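Local coordinates for protein superoxide dismutase (Chaetomium thermophilum, PDB 4BR6) that probably protects cells from superoxide radicals, converting superoxide to hydrogen peroxide and dioxygen at a manganese ion, at residues G69-H74 against N145-V149; K1-P5 against V35-N39; F110-N115 against F178-W182. All coordinates share one frame; numbering follows the deposited sequence.

Interaction 1: residues G69-H74 against N145-V149. With MN3 (manganese (III) ion), chain I.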
ATOM      1  N   GLY B  69       5.055  -0.524 -15.527  1.00 19.67           N
ATOM      2  CA  GLY B  69       3.613  -0.667 -15.492  1.00 17.02           C
ATOM      3  C   GLY B  69       2.936   0.319 -16.418  1.00 12.32           C
ATOM      4  O   GLY B  69       1.996  -0.032 -17.107  1.00 14.74           O
ATOM      5  N   GLY B  70       3.431   1.553 -16.449  1.00 16.02           N
ATOM      6  CA  GLY B  70       2.866   2.573 -17.318  1.00 15.95           C
ATOM      7  C   GLY B  70       2.973   2.212 -18.790  1.00 16.46           C
ATOM      8  O   GLY B  70       2.020   2.368 -19.552  1.00 16.53           O
ATOM      9  N   HIS B  71       4.145   1.722 -19.181  1.00 18.89           N
ATOM     10  CA  HIS B  71       4.384   1.290 -20.549  1.00 13.59           C
ATOM     11  C   HIS B  71       3.368   0.215 -20.973  1.00 17.51           C
ATOM     12  O   HIS B  71       2.677   0.375 -21.981  1.00 16.02           O
ATOM     13  CB  HIS B  71       5.812   0.756 -20.688  1.00 17.21           C
ATOM     14  CG  HIS B  71       6.173   0.366 -22.086  1.00 17.94           C
ATOM     15  ND1 HIS B  71       5.853   1.138 -23.184  1.00 16.62           N
ATOM     16  CD2 HIS B  71       6.822  -0.720 -22.566  1.00 19.19           C
ATOM     17  CE1 HIS B  71       6.292   0.547 -24.278  1.00 16.70           C
ATOM     18  NE2 HIS B  71       6.886  -0.582 -23.932  1.00 21.24           N
ATOM     19  N   LEU B  72       3.272  -0.873 -20.202  1.00 15.74           N
ATOM     20  CA  LEU B  72       2.357  -1.980 -20.530  1.00 18.09           C
ATOM     21  C   LEU B  72       0.897  -1.548 -20.584  1.00 15.92           C
ATOM     22  O   LEU B  72       0.148  -1.940 -21.482  1.00 17.09           O
ATOM     23  CB  LEU B  72       2.472  -3.127 -19.509  1.00 15.30           C
ATOM     24  CG  LEU B  72       1.381  -4.221 -19.558  1.00 22.01           C
ATOM     25  CD1 LEU B  72       1.322  -4.957 -20.903  1.00 18.85           C
ATOM     26  CD2 LEU B  72       1.554  -5.226 -18.426  1.00 19.92           C
ATOM     27  N   ASN B  73       0.492  -0.784 -19.581  1.00 12.35           N
ATOM     28  CA  ASN B  73      -0.903  -0.428 -19.406  1.00 13.44           C
ATOM     29  C   ASN B  73      -1.378   0.482 -20.489  1.00 12.91           C
ATOM     30  O   ASN B  73      -2.459   0.287 -21.031  1.00 13.90           O
ATOM     31  CB  ASN B  73      -1.133   0.261 -18.066  1.00 13.38           C
ATOM     32  CG  ASN B  73      -0.955  -0.664 -16.902  1.00 13.35           C
ATOM     33  OD1 ASN B  73      -1.027  -1.884 -17.035  1.00 14.49           O
ATOM     34  ND2 ASN B  73      -0.743  -0.087 -15.741  1.00 13.38           N
ATOM     35  N   HIS B  74      -0.580   1.490 -20.800  1.00 15.41           N
ATOM     36  CA  HIS B  74      -0.945   2.398 -21.876  1.00 16.69           C
ATOM     37  C   HIS B  74      -0.861   1.723 -23.232  1.00 14.70           C
ATOM     38  O   HIS B  74      -1.675   2.010 -24.110  1.00 15.71           O
ATOM     39  CB  HIS B  74      -0.080   3.640 -21.845  1.00 13.98           C
ATOM     40  CG  HIS B  74      -0.306   4.475 -20.630  1.00 12.81           C
ATOM     41  ND1 HIS B  74       0.282   4.189 -19.422  1.00 17.17           N
ATOM     42  CD2 HIS B  74      -1.096   5.548 -20.426  1.00 13.37           C
ATOM     43  CE1 HIS B  74      -0.107   5.079 -18.527  1.00 14.10           C
ATOM     44  NE2 HIS B  74      -0.939   5.918 -19.112  1.00 18.46           N
ATOM     45  N   ASN B 145      -2.460   3.157  -9.273  1.00 13.73           N
ATOM     46  CA  ASN B 145      -1.365   3.796  -9.982  1.00 15.83           C
ATOM     47  C   ASN B 145      -1.090   3.089 -11.312  1.00 14.49           C
ATOM     48  O   ASN B 145      -1.961   3.091 -12.172  1.00 18.40           O
ATOM     49  CB  ASN B 145      -0.152   3.894  -9.062  1.00 17.04           C
ATOM     50  CG  ASN B 145      -0.462   4.659  -7.788  1.00 14.87           C
ATOM     51  OD1 ASN B 145      -1.307   5.550  -7.778  1.00 14.93           O
ATOM     52  ND2 ASN B 145       0.209   4.308  -6.711  1.00 16.54           N
ATOM     53  N   GLN B 146       0.085   2.491 -11.488  1.00 15.63           N
ATOM     54  CA  GLN B 146       0.389   1.766 -12.728  1.00 13.81           C
ATOM     55  C   GLN B 146       0.659   0.289 -12.503  1.00 12.91           C
ATOM     56  O   GLN B 146       1.198  -0.375 -13.384  1.00 17.37           O
ATOM     57  CB  GLN B 146       1.585   2.373 -13.473  1.00 16.62           C
ATOM     58  CG  GLN B 146       1.428   3.830 -13.882  1.00 13.71           C
ATOM     59  CD  GLN B 146       0.280   4.083 -14.847  1.00 17.84           C
ATOM     60  OE1 GLN B 146      -0.332   3.159 -15.391  1.00 19.29           O
ATOM     61  NE2 GLN B 146      -0.009   5.347 -15.075  1.00 16.04           N
ATOM     62  N   ASP B 147       0.279  -0.232 -11.342  1.00 11.92           N
ATOM     63  CA  ASP B 147       0.462  -1.648 -11.065  1.00 15.21           C
ATOM     64  C   ASP B 147      -0.228  -2.472 -12.159  1.00 13.28           C
ATOM     65  O   ASP B 147      -1.346  -2.163 -12.537  1.00 15.92           O
ATOM     66  CB  ASP B 147      -0.113  -2.014  -9.700  1.00 14.97           C
ATOM     67  CG  ASP B 147       0.589  -1.306  -8.553  1.00 18.10           C
ATOM     68  OD1 ASP B 147       1.686  -0.746  -8.765  1.00 17.22           O
ATOM     69  OD2 ASP B 147       0.041  -1.310  -7.432  1.00 16.50           O
ATOM     70  N   PRO B 148       0.449  -3.506 -12.687  1.00 18.17           N
ATOM     71  CA  PRO B 148      -0.141  -4.278 -13.789  1.00 16.97           C
ATOM     72  C   PRO B 148      -1.090  -5.417 -13.388  1.00 16.48           C
ATOM     73  O   PRO B 148      -1.135  -5.835 -12.243  1.00 15.97           O
ATOM     74  CB  PRO B 148       1.084  -4.869 -14.480  1.00 17.50           C
ATOM     75  CG  PRO B 148       2.120  -4.945 -13.412  1.00 17.93           C
ATOM     76  CD  PRO B 148       1.884  -3.801 -12.512  1.00 17.85           C
ATOM     77  N   VAL B 149      -1.848  -5.911 -14.361  1.00 21.18           N
ATOM     78  CA  VAL B 149      -2.614  -7.147 -14.204  1.00 20.66           C
ATOM     79  C   VAL B 149      -1.739  -8.317 -14.650  1.00 21.40           C
ATOM     80  O   VAL B 149      -1.511  -8.490 -15.847  1.00 21.94           O
ATOM     81  CB  VAL B 149      -3.867  -7.119 -15.081  1.00 18.72           C
ATOM     82  CG1 VAL B 149      -4.635  -8.427 -14.996  1.00 14.36           C
ATOM     83  CG2 VAL B 149      -4.742  -5.937 -14.685  1.00 19.00           C
TER
HETATM   84 MN   MN3 I 301      -2.704   7.254 -18.193  1.00 15.88          MN
HETATM   85  O   HOH W   1      -1.848  -4.575 -16.753  1.00 21.30           O
HETATM   86  O   HOH W   2      -1.643   6.884 -15.937  1.00 33.99           O

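Interaction 2: residues K1-P5 against V35-N39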
ATOM      1  N   LYS B   1      15.788  -2.226 -26.128  1.00 26.91           N
ATOM      2  CA  LYS B   1      15.328  -0.873 -25.698  1.00 27.06           C
ATOM      3  C   LYS B   1      13.839  -0.703 -25.992  1.00 28.49           C
ATOM      4  O   LYS B   1      13.379  -1.072 -27.067  1.00 30.08           O
ATOM      5  CB  LYS B   1      16.134   0.197 -26.424  1.00 35.20           C
ATOM      6  CG  LYS B   1      15.791   1.633 -26.058  1.00 29.16           C
ATOM      7  CD  LYS B   1      16.627   2.608 -26.886  1.00 36.12           C
ATOM      8  CE  LYS B   1      16.210   4.066 -26.688  1.00 31.45           C
ATOM      9  NZ  LYS B   1      16.784   4.666 -25.453  1.00 27.93           N
ATOM     10  N   ALA B   2      13.087  -0.155 -25.037  1.00 32.58           N
ATOM     11  CA  ALA B   2      11.631  -0.029 -25.173  1.00 27.86           C
ATOM     12  C   ALA B   2      11.291   1.243 -25.936  1.00 22.04           C
ATOM     13  O   ALA B   2      11.971   2.255 -25.788  1.00 23.79           O
ATOM     14  CB  ALA B   2      10.955  -0.022 -23.811  1.00 23.06           C
ATOM     15  N   THR B   3      10.224   1.190 -26.733  1.00 29.25           N
ATOM     16  CA  THR B   3       9.834   2.296 -27.609  1.00 25.57           C
ATOM     17  C   THR B   3       8.358   2.640 -27.426  1.00 22.99           C
ATOM     18  O   THR B   3       7.548   1.776 -27.097  1.00 20.73           O
ATOM     19  CB  THR B   3      10.083   1.941 -29.097  1.00 21.10           C
ATOM     20  OG1 THR B   3       9.224   0.870 -29.487  1.00 25.24           O
ATOM     21  CG2 THR B   3      11.512   1.536 -29.311  1.00 23.24           C
ATOM     22  N   LEU B   4       8.012   3.906 -27.637  1.00 23.29           N
ATOM     23  CA  LEU B   4       6.623   4.338 -27.605  1.00 16.03           C
ATOM     24  C   LEU B   4       5.954   3.848 -28.880  1.00 25.47           C
ATOM     25  O   LEU B   4       6.410   4.187 -29.977  1.00 24.98           O
ATOM     26  CB  LEU B   4       6.546   5.865 -27.569  1.00 20.52           C
ATOM     27  CG  LEU B   4       5.153   6.492 -27.586  1.00 14.44           C
ATOM     28  CD1 LEU B   4       4.530   6.410 -26.219  1.00 17.43           C
ATOM     29  CD2 LEU B   4       5.224   7.933 -28.064  1.00 22.47           C
ATOM     30  N   PRO B   5       4.869   3.062 -28.756  1.00 18.40           N
ATOM     31  CA  PRO B   5       4.169   2.650 -29.972  1.00 21.47           C
ATOM     32  C   PRO B   5       3.402   3.829 -30.571  1.00 22.02           C
ATOM     33  O   PRO B   5       2.950   4.694 -29.822  1.00 19.10           O
ATOM     34  CB  PRO B   5       3.208   1.570 -29.466  1.00 18.76           C
ATOM     35  CG  PRO B   5       2.933   1.955 -28.038  1.00 17.50           C
ATOM     36  CD  PRO B   5       4.171   2.628 -27.530  1.00 18.62           C
ATOM     37  N   VAL B  35       8.055   5.222 -20.922  1.00 18.77           N
ATOM     38  CA  VAL B  35       9.050   4.527 -21.738  1.00 21.66           C
ATOM     39  C   VAL B  35      10.473   4.899 -21.301  1.00 21.33           C
ATOM     40  O   VAL B  35      11.311   4.022 -21.066  1.00 22.09           O
ATOM     41  CB  VAL B  35       8.869   4.838 -23.253  1.00 22.08           C
ATOM     42  CG1 VAL B  35      10.067   4.336 -24.078  1.00 19.96           C
ATOM     43  CG2 VAL B  35       7.577   4.216 -23.764  1.00 19.09           C
ATOM     44  N   ASN B  36      10.747   6.194 -21.192  1.00 21.31           N
ATOM     45  CA  ASN B  36      12.096   6.643 -20.870  1.00 21.59           C
ATOM     46  C   ASN B  36      12.498   6.158 -19.482  1.00 22.14           C
ATOM     47  O   ASN B  36      13.647   5.741 -19.256  1.00 15.55           O
ATOM     48  CB  ASN B  36      12.185   8.168 -20.942  1.00 22.48           C
ATOM     49  CG  ASN B  36      11.887   8.713 -22.330  1.00 17.69           C
ATOM     50  OD1 ASN B  36      12.071   8.032 -23.336  1.00 23.97           O
ATOM     51  ND2 ASN B  36      11.431   9.948 -22.388  1.00 22.55           N
ATOM     52  N   GLY B  37      11.533   6.198 -18.565  1.00 22.14           N
ATOM     53  CA  GLY B  37      11.756   5.799 -17.189  1.00 16.87           C
ATOM     54  C   GLY B  37      12.047   4.319 -17.115  1.00 20.98           C
ATOM     55  O   GLY B  37      12.873   3.885 -16.328  1.00 23.54           O
ATOM     56  N   LEU B  38      11.377   3.548 -17.962  1.00 17.36           N
ATOM     57  CA  LEU B  38      11.601   2.114 -18.026  1.00 21.83           C
ATOM     58  C   LEU B  38      13.026   1.760 -18.478  1.00 21.41           C
ATOM     59  O   LEU B  38      13.725   1.011 -17.805  1.00 21.96           O
ATOM     60  CB  LEU B  38      10.578   1.464 -18.954  1.00 18.55           C
ATOM     61  CG  LEU B  38      10.758  -0.037 -19.159  1.00 21.27           C
ATOM     62  CD1 LEU B  38      10.812  -0.814 -17.840  1.00 23.30           C
ATOM     63  CD2 LEU B  38       9.659  -0.545 -20.038  1.00 15.67           C
ATOM     64  N   ASN B  39      13.452   2.297 -19.617  1.00 21.33           N
ATOM     65  CA  ASN B  39      14.812   2.089 -20.101  1.00 23.06           C
ATOM     66  C   ASN B  39      15.858   2.568 -19.089  1.00 24.94           C
ATOM     67  O   ASN B  39      16.857   1.888 -18.863  1.00 22.32           O
ATOM     68  CB  ASN B  39      15.006   2.787 -21.457  1.00 21.65           C
ATOM     69  CG  ASN B  39      14.127   2.194 -22.548  1.00 20.93           C
ATOM     70  OD1 ASN B  39      13.958   0.979 -22.634  1.00 17.26           O
ATOM     71  ND2 ASN B  39      13.546   3.057 -23.374  1.00 22.16           N
TER

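Interaction 3: residues F110-N115 against F178-W182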
ATOM      1  N   PHE B 110     -22.210  -5.933 -16.863  1.00 21.13           N
ATOM      2  CA  PHE B 110     -20.756  -5.834 -16.813  1.00 20.27           C
ATOM      3  C   PHE B 110     -20.321  -4.377 -16.924  1.00 19.66           C
ATOM      4  O   PHE B 110     -19.422  -3.924 -16.214  1.00 22.88           O
ATOM      5  CB  PHE B 110     -20.121  -6.646 -17.948  1.00 23.49           C
ATOM      6  CG  PHE B 110     -18.759  -6.147 -18.367  1.00 16.80           C
ATOM      7  CD1 PHE B 110     -17.643  -6.391 -17.597  1.00 18.11           C
ATOM      8  CD2 PHE B 110     -18.600  -5.411 -19.525  1.00 20.56           C
ATOM      9  CE1 PHE B 110     -16.402  -5.916 -17.980  1.00 16.39           C
ATOM     10  CE2 PHE B 110     -17.349  -4.941 -19.902  1.00 15.42           C
ATOM     11  CZ  PHE B 110     -16.264  -5.199 -19.136  1.00 17.16           C
ATOM     12  N   ARG B 111     -20.965  -3.659 -17.845  1.00 23.76           N
ATOM     13  CA  ARG B 111     -20.698  -2.248 -18.111  1.00 20.99           C
ATOM     14  C   ARG B 111     -21.035  -1.374 -16.905  1.00 24.11           C
ATOM     15  O   ARG B 111     -20.348  -0.393 -16.614  1.00 21.42           O
ATOM     16  CB  ARG B 111     -21.533  -1.804 -19.312  1.00 22.81           C
ATOM     17  CG  ARG B 111     -21.319  -0.373 -19.746  1.00 26.91           C
ATOM     18  CD  ARG B 111     -22.096  -0.051 -21.023  1.00 22.66           C
ATOM     19  NE  ARG B 111     -22.153   1.393 -21.246  1.00 34.00           N
ATOM     20  CZ  ARG B 111     -22.204   1.983 -22.439  1.00 42.61           C
ATOM     21  NH1 ARG B 111     -22.201   1.258 -23.556  1.00 36.24           N
ATOM     22  NH2 ARG B 111     -22.246   3.313 -22.514  1.00 36.77           N
ATOM     23  N   LYS B 112     -22.123  -1.729 -16.231  1.00 18.27           N
ATOM     24  CA  LYS B 112     -22.534  -1.082 -14.987  1.00 21.49           C
ATOM     25  C   LYS B 112     -21.524  -1.307 -13.873  1.00 19.96           C
ATOM     26  O   LYS B 112     -21.096  -0.370 -13.203  1.00 25.11           O
ATOM     27  CB  LYS B 112     -23.897  -1.639 -14.562  1.00 20.44           C
ATOM     28  CG  LYS B 112     -24.556  -0.938 -13.387  1.00 26.30           C
ATOM     29  CD  LYS B 112     -25.961  -1.486 -13.171  1.00 33.95           C
ATOM     30  CE  LYS B 112     -26.092  -2.232 -11.864  1.00 32.21           C
ATOM     31  NZ  LYS B 112     -25.075  -3.311 -11.712  1.00 28.58           N
ATOM     32  N   GLN B 113     -21.138  -2.558 -13.675  1.00 20.88           N
ATOM     33  CA  GLN B 113     -20.232  -2.884 -12.593  1.00 18.70           C
ATOM     34  C   GLN B 113     -18.854  -2.294 -12.830  1.00 20.36           C
ATOM     35  O   GLN B 113     -18.184  -1.875 -11.885  1.00 21.30           O
ATOM     36  CB  GLN B 113     -20.147  -4.394 -12.424  1.00 25.40           C
ATOM     37  CG  GLN B 113     -21.374  -4.947 -11.745  1.00 30.08           C
ATOM     38  CD  GLN B 113     -21.434  -6.444 -11.788  1.00 32.66           C
ATOM     39  OE1 GLN B 113     -20.684  -7.083 -12.519  1.00 37.72           O
ATOM     40  NE2 GLN B 113     -22.336  -7.020 -11.003  1.00 29.91           N
ATOM     41  N   MET B 114     -18.419  -2.264 -14.087  1.00 19.96           N
ATOM     42  CA  MET B 114     -17.095  -1.730 -14.381  1.00 20.14           C
ATOM     43  C   MET B 114     -17.078  -0.231 -14.135  1.00 18.17           C
ATOM     44  O   MET B 114     -16.130   0.304 -13.567  1.00 17.52           O
ATOM     45  CB  MET B 114     -16.647  -2.001 -15.812  1.00 18.49           C
ATOM     46  CG  MET B 114     -15.199  -1.560 -16.042  1.00 20.22           C
ATOM     47  SD  MET B 114     -14.260  -2.791 -16.952  1.00 25.25           S
ATOM     48  CE  MET B 114     -12.630  -2.065 -17.104  1.00 20.81           C
ATOM     49  N   ASN B 115     -18.134   0.443 -14.575  1.00 23.22           N
ATOM     50  CA  ASN B 115     -18.294   1.863 -14.300  1.00 18.67           C
ATOM     51  C   ASN B 115     -18.256   2.175 -12.806  1.00 16.13           C
ATOM     52  O   ASN B 115     -17.665   3.159 -12.392  1.00 18.30           O
ATOM     53  CB  ASN B 115     -19.596   2.384 -14.914  1.00 20.18           C
ATOM     54  CG  ASN B 115     -19.493   2.577 -16.422  1.00 23.53           C
ATOM     55  OD1 ASN B 115     -18.400   2.606 -16.982  1.00 24.56           O
ATOM     56  ND2 ASN B 115     -20.632   2.730 -17.078  1.00 25.71           N
ATOM     57  N   PHE B 178     -16.372   8.029 -17.831  1.00 13.45           N
ATOM     58  CA  PHE B 178     -16.537   6.579 -17.746  1.00 16.15           C
ATOM     59  C   PHE B 178     -17.675   6.076 -18.648  1.00 17.36           C
ATOM     60  O   PHE B 178     -17.586   4.983 -19.195  1.00 21.97           O
ATOM     61  CB  PHE B 178     -16.808   6.125 -16.301  1.00 22.62           C
ATOM     62  CG  PHE B 178     -15.700   6.447 -15.322  1.00 16.19           C
ATOM     63  CD1 PHE B 178     -14.384   6.410 -15.701  1.00 15.27           C
ATOM     64  CD2 PHE B 178     -15.995   6.795 -14.018  1.00 15.82           C
ATOM     65  CE1 PHE B 178     -13.390   6.705 -14.806  1.00 14.72           C
ATOM     66  CE2 PHE B 178     -14.999   7.089 -13.130  1.00 12.13           C
ATOM     67  CZ  PHE B 178     -13.699   7.040 -13.526  1.00 16.73           C
ATOM     68  N   GLU B 179     -18.742   6.863 -18.780  1.00 17.31           N
ATOM     69  CA  GLU B 179     -19.879   6.503 -19.631  1.00 19.17           C
ATOM     70  C   GLU B 179     -19.548   6.689 -21.112  1.00 18.64           C
ATOM     71  O   GLU B 179     -19.857   5.830 -21.936  1.00 21.31           O
ATOM     72  CB  GLU B 179     -21.101   7.343 -19.279  1.00 21.79           C
ATOM     73  CG  GLU B 179     -22.314   7.092 -20.158  1.00 26.74           C
ATOM     74  CD  GLU B 179     -22.944   5.727 -19.933  1.00 32.29           C
ATOM     75  OE1 GLU B 179     -22.533   5.026 -18.986  1.00 31.99           O
ATOM     76  OE2 GLU B 179     -23.862   5.356 -20.698  1.00 36.98           O
ATOM     77  N   ALA B 180     -18.924   7.819 -21.438  1.00 16.67           N
ATOM     78  CA  ALA B 180     -18.585   8.153 -22.814  1.00 22.43           C
ATOM     79  C   ALA B 180     -17.594   7.168 -23.468  1.00 19.90           C
ATOM     80  O   ALA B 180     -17.722   6.861 -24.654  1.00 25.10           O
ATOM     81  CB  ALA B 180     -18.038   9.586 -22.892  1.00 17.44           C
ATOM     82  N   ILE B 181     -16.620   6.662 -22.715  1.00 20.31           N
ATOM     83  CA  ILE B 181     -15.513   5.920 -23.334  1.00 20.71           C
ATOM     84  C   ILE B 181     -15.954   4.619 -24.011  1.00 16.08           C
ATOM     85  O   ILE B 181     -15.289   4.124 -24.911  1.00 16.83           O
ATOM     86  CB  ILE B 181     -14.380   5.612 -22.314  1.00 19.42           C
ATOM     87  CG1 ILE B 181     -13.124   5.097 -23.034  1.00 16.49           C
ATOM     88  CG2 ILE B 181     -14.871   4.619 -21.269  1.00 18.55           C
ATOM     89  CD1 ILE B 181     -11.876   5.066 -22.154  1.00 15.65           C
ATOM     90  N   TRP B 182     -17.068   4.058 -23.568  1.00 17.88           N
ATOM     91  CA  TRP B 182     -17.554   2.815 -24.154  1.00 20.93           C
ATOM     92  C   TRP B 182     -17.800   2.958 -25.646  1.00 18.44           C
ATOM     93  O   TRP B 182     -17.791   1.971 -26.370  1.00 19.71           O
ATOM     94  CB  TRP B 182     -18.821   2.340 -23.442  1.00 24.02           C
ATOM     95  CG  TRP B 182     -18.537   2.022 -22.004  1.00 21.74           C
ATOM     96  CD1 TRP B 182     -18.620   2.876 -20.960  1.00 20.65           C
ATOM     97  CD2 TRP B 182     -18.073   0.775 -21.469  1.00 20.38           C
ATOM     98  NE1 TRP B 182     -18.251   2.248 -19.799  1.00 25.87           N
ATOM     99  CE2 TRP B 182     -17.907   0.955 -20.085  1.00 24.99           C
ATOM    100  CE3 TRP B 182     -17.779  -0.470 -22.025  1.00 23.55           C
ATOM    101  CZ2 TRP B 182     -17.478  -0.066 -19.244  1.00 25.53           C
ATOM    102  CZ3 TRP B 182     -17.347  -1.483 -21.188  1.00 25.85           C
ATOM    103  CH2 TRP B 182     -17.203  -1.274 -19.811  1.00 23.84           C
TER

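Interaction 1: residues G69-H74 against N145-V149
Gln146 reaches the manganese ligand His74 with its side-chain amide: Gln146 NE2 lies 3.5 Å from His74 CE1, at the edge of the imidazole and near its plane, the ring and amide planes 46° apart. His74 NE2 holds the manganese (III) ion at 2.4 Å, where His26, Asp160, His164 and water 2 complete the coordination. The other ring nitrogen, His74 ND1, donates within the ring plane to the backbone O of Gly70, one turn earlier in the helix. This bond and the one to manganese together hold the rotation of the imidazole. The Gly70 oxygen also takes the helical bond from His74 N, the two donors arriving from opposite faces of its plane.

Gln146 is positioned in turn by Asn73. Asn73 ND2 donates to Gln146 OE1 at 3.3 Å, almost straight (173°) and in the carbonyl plane, with a weak second bond to Gln146 O at 3.1 Å. Trp126 NE1 also bonds OE1, while Tyr34 OH bonds NE2, as expected of the second-sphere glutamine of manganese superoxide dismutases. The bend at chi2 (-62°) brings Gln146 CD over Gly70, 3.9 Å from its CA. Close backbone approach is possible because Gly69 has no side chain: its CA sits 3.2 Å from Gln146 O in a CH···O contact, and a CB on this residue would run into the same oxygen. Farther out, water 1 joins Asn73 OD1 to Val149 N, and Leu72 CD2 meets Pro148 CB at 4.0 Å.

The contact is buried, joining helix 61-79 of the alpha-hairpin domain to the loop between strands 138-144 and 153-160, with Trp126 and Trp128 of strand 125-132 against Asn73.

Interaction 2: residues K1-P5 against V35-N39
Two hydrogen bonds fasten Asn39 to the backbone of Ala2, one from each end of the side-chain amide. Ala2 N donates to Asn39 OD1 at 2.8 Å with an angle of 167°, and Asn39 ND2 returns a bond of 3.0 Å to Ala2 O at 169°. Both donors are modestly tilted from the planes of the carbonyls they address, yet Ala2 O lies in the plane of the Asn39 amide, so the ND2 hydrogen is well aimed. With CG beside the backbone N (chi1 -64°), the amide projects from the helix across this one residue of the N-terminal segment. An alanine at this position would probably leave both the N-H and the carbonyl of Ala2 without these partners and set the chain start free to shift on the helix.

Van der Waals contacts make up the rest. Two pairs are apolar: the methyl of Ala2 points at the helix, with CB 4.0 Å from Leu38 CD2, and Leu4 CB lies 4.3 Å from Val35 CG2. The other branch of Val35, CG1, touches Ala2 O at 3.3 Å, and Ala2 CB comes 3.4 Å from Asn39 OD1. At the outer edge the aliphatic part of Lys1 crosses the Asn39 amide at about a right angle, Lys1 CG 3.8 Å from Asn39 ND2. Phe54 of a neighbouring subunit packs on both Ala2 and Leu38.

The arrangement is an extended N-terminal segment laid on helix 20-50 of the alpha-hairpin domain, the helical N-terminal domain of the iron/manganese superoxide dismutase fold.

Interaction 3: residues F110-N115 against F178-W182
Trp182 and Arg111 form a cation-pi stack within the alpha/beta C-terminal domain of the iron/manganese superoxide dismutase fold, where helix 107-119 packs against helix 174-180 and the residues just after it. The guanidinium lies flat on the indole, centres 4.2 Å apart and planes at 16°. An extended chain, with CG anti to the backbone N (chi1 -178°), lays Arg111 along the same face of the ring: Arg111 CG sits 3.8 Å from the centroid of the six-membered ring, and Arg111 CZ comes 3.5 Å from Trp182 CB. CG thus covers the six-membered ring, while the guanidinium lies over the CB-CG end of the indole. At the far end of the arginine, NH2 makes a salt bridge with Glu179 OE2 at 3.2 Å; its hydrogen-bond geometry is weak.

The indole rim is held by further residues of helix 107-119. Phe110 CE2 approaches Trp182 CH2 at 3.7 Å, with the two ring planes almost perpendicular but meeting obliquely. Met114 brings its CB to the edge, 4.0 Å from Trp182 CZ2. Beyond these, Met157 and Ile159 of strand 153-160 also pack on Trp182, as does Trp187 of helix 187-195, so the indole bridges helices and sheet in the domain core.

The polar edge of the ring is directed at Asn115, whose amide plane is turned 72° from the indole. There Trp182 NE1 donates to Asn115 OD1 at 2.8 Å, the oxygen lying near the indole plane while the donor falls in the carbonyl plane on a lone pair.

How the interactions relate
From the N terminus, interaction 2 comes first: it folds residues 1-5 back onto 35-39 and closes a loop wholly within the alpha-hairpin domain. Interaction 1 opens later, at 69-74, and ends only at 145-149, joining the hairpin to the C-terminal domain beside the metal. Before it closes, interaction 3 has begun at 110-115, so the two cross; interaction 3 then binds two helical parts of the C-terminal domain. Interactions 1 and 2 touch through His71, which packs on Ala2, Thr3, Val35 and Leu38. Interaction 3 lies apart, about 9 Å from interaction 1 by nearest atoms and across the chain's centre from interaction 2.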